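Local coordinates for protein bvu-3222 (PDB 3FYF) that is of unknown function but belongs to the DUF4251 family, is made with a signal peptide and is probably periplasmic, at the interface of chains A and B. Sequence-based numbering; all coordinates share one arbitrary frame. Chains: chain A/B, Protein bvu-3222.

The interface of chains A and B. Residues chain A 139, 142, 144, 163; chain B 61-64.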
loop_
_atom_site.group_PDB
_atom_site.type_symbol
_atom_site.label_atom_id
_atom_site.label_comp_id
_atom_site.label_asym_id
_atom_site.label_seq_id
_atom_site.Cartn_x
_atom_site.Cartn_y
_atom_site.Cartn_z
ATOM N N THR A 139 11.715 1.769 -6.322
ATOM C CA THR A 139 12.630 1.029 -5.469
ATOM C C THR A 139 13.666 0.272 -6.319
ATOM O O THR A 139 13.316 -0.609 -7.115
ATOM C CB THR A 139 11.850 0.090 -4.534
ATOM O OG1 THR A 139 10.939 0.867 -3.747
ATOM C CG2 THR A 139 12.786 -0.674 -3.597
ATOM N N THR A 142 14.068 -3.290 -8.340
ATOM C CA THR A 142 12.695 -3.787 -8.477
ATOM C C THR A 142 11.856 -2.909 -9.420
ATOM O O THR A 142 12.332 -1.909 -9.954
ATOM C CB THR A 142 11.926 -3.886 -7.090
ATOM O OG1 THR A 142 11.562 -2.580 -6.636
ATOM C CG2 THR A 142 12.730 -4.590 -5.991
ATOM N N GLN A 144 8.891 -1.965 -8.067
ATOM C CA GLN A 144 7.995 -1.495 -7.020
ATOM C C GLN A 144 8.157 -0.003 -6.851
ATOM O O GLN A 144 9.270 0.508 -6.718
ATOM C CB GLN A 144 8.250 -2.245 -5.712
ATOM C CG GLN A 144 7.794 -3.708 -5.766
ATOM C CD GLN A 144 8.408 -4.567 -4.680
ATOM O OE1 GLN A 144 8.694 -4.092 -3.586
ATOM N NE2 GLN A 144 8.616 -5.845 -4.980
ATOM N N TYR A 163 3.054 -1.385 -8.954
ATOM C CA TYR A 163 4.086 -1.800 -9.904
ATOM C C TYR A 163 4.143 -0.891 -11.119
ATOM O O TYR A 163 3.121 -0.535 -11.680
ATOM C CB TYR A 163 3.861 -3.259 -10.319
ATOM C CG TYR A 163 4.050 -4.219 -9.174
ATOM C CD1 TYR A 163 5.315 -4.707 -8.860
ATOM C CD2 TYR A 163 2.973 -4.622 -8.387
ATOM C CE1 TYR A 163 5.504 -5.575 -7.807
ATOM C CE2 TYR A 163 3.160 -5.494 -7.321
ATOM C CZ TYR A 163 4.430 -5.964 -7.042
ATOM O OH TYR A 163 4.636 -6.831 -5.997
ATOM N N ILE B 61 10.437 5.380 -0.279
ATOM C CA ILE B 61 10.575 4.022 -0.802
ATOM C C ILE B 61 9.482 3.147 -0.228
ATOM O O ILE B 61 9.239 3.178 0.970
ATOM C CB ILE B 61 11.979 3.430 -0.481
ATOM C CG1 ILE B 61 13.034 4.070 -1.372
ATOM C CG2 ILE B 61 12.028 1.887 -0.646
ATOM C CD1 ILE B 61 14.429 3.702 -0.964
ATOM N N MET B 62 8.827 2.376 -1.091
ATOM C CA MET B 62 7.936 1.310 -0.654
ATOM C C MET B 62 8.382 -0.046 -1.195
ATOM O O MET B 62 8.794 -0.162 -2.349
ATOM C CB MET B 62 6.498 1.602 -1.087
ATOM C CG MET B 62 6.087 0.916 -2.378
ATOM S SD MET B 62 5.403 -0.730 -2.106
ATOM C CE MET B 62 5.349 -1.356 -3.784
ATOM N N ARG B 63 8.294 -1.066 -0.350
ATOM C CA ARG B 63 8.624 -2.421 -0.732
ATOM C C ARG B 63 7.524 -3.359 -0.269
ATOM O O ARG B 63 7.066 -3.262 0.873
ATOM C CB ARG B 63 9.959 -2.832 -0.116
ATOM C CG ARG B 63 10.940 -3.414 -1.118
ATOM C CD ARG B 63 10.894 -4.916 -1.153
ATOM N NE ARG B 63 11.879 -5.467 -2.079
ATOM C CZ ARG B 63 11.740 -6.630 -2.704
ATOM N NH1 ARG B 63 12.689 -7.056 -3.525
ATOM N NH2 ARG B 63 10.648 -7.364 -2.516
ATOM N N PHE B 64 7.090 -4.246 -1.162
ATOM C CA PHE B 64 6.192 -5.343 -0.786
ATOM C C PHE B 64 6.975 -6.383 -0.009
ATOM O O PHE B 64 8.161 -6.599 -0.252
ATOM C CB PHE B 64 5.491 -5.959 -2.002
ATOM C CG PHE B 64 4.378 -5.116 -2.521
ATOM C CD1 PHE B 64 3.215 -4.956 -1.781
ATOM C CD2 PHE B 64 4.502 -4.435 -3.716
ATOM C CE1 PHE B 64 2.195 -4.154 -2.236
ATOM C CE2 PHE B 64 3.472 -3.633 -4.178
ATOM C CZ PHE B 64 2.322 -3.491 -3.433
HETATM O O HOH W 1 9.403 2.981 -3.965
#
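A:Thr139 and A:Gln144 bond through their side chains to the backbone of B:Met62 and B:Phe64, in strand 62-64. The hydroxyl A:Thr139 OG1 donates to the carbonyl B:Met62 O at 2.8 Å, approaching from above the carbonyl plane. The side-chain amide oxygen A:Gln144 OE1 accepts from the backbone B:Phe64 N at 2.9 Å. This bond is fairly straight (155° at H), but the donor lies well out of the amide plane. The A:Gln144 chain runs extended beyond CG, which carries its amide across to the strand. A water adds a bridge, 2.6 Å from A:Thr139 OG1 and 3.0 Å from B:Met62 N. The hydroxyl thus reaches the carbonyl of B:Met62 directly and its backbone amide through the water.

Within chain A, A:Thr142 OG1 donates to A:Thr139 O and accepts from A:Gln144 N. This ties together the turn that presents A:Thr139 and A:Gln144.

The B:Arg63 guanidinium lies against the A:Gln144 amide in a polar van der Waals contact, NH2 3.5 Å from NE2. The two planes are 87° apart, and the model shows no hydrogen bond between them.

Apolar packing lies around the polar bonds. The methyl B:Met62 CE touches A:Gln144 CB at 3.6 Å, and its chain bends at chi2 (89°) to get there. B:Met62 SD also sits over one face of its own chain's B:Phe64 ring, offset toward the rim. A:Tyr163 brings the phenol end of its ring to the CD2-CE2 side of B:Phe64, with CZ 3.7 Å from CD2. The methyl A:Thr142 CG2 packs against the B:Arg63 guanidinium, 3.5 Å from NH1.

This patch and its two-fold twin are part of the interface that joins the two copies in the deposited assembly. The structure alone does not show that this dimer forms in the cell.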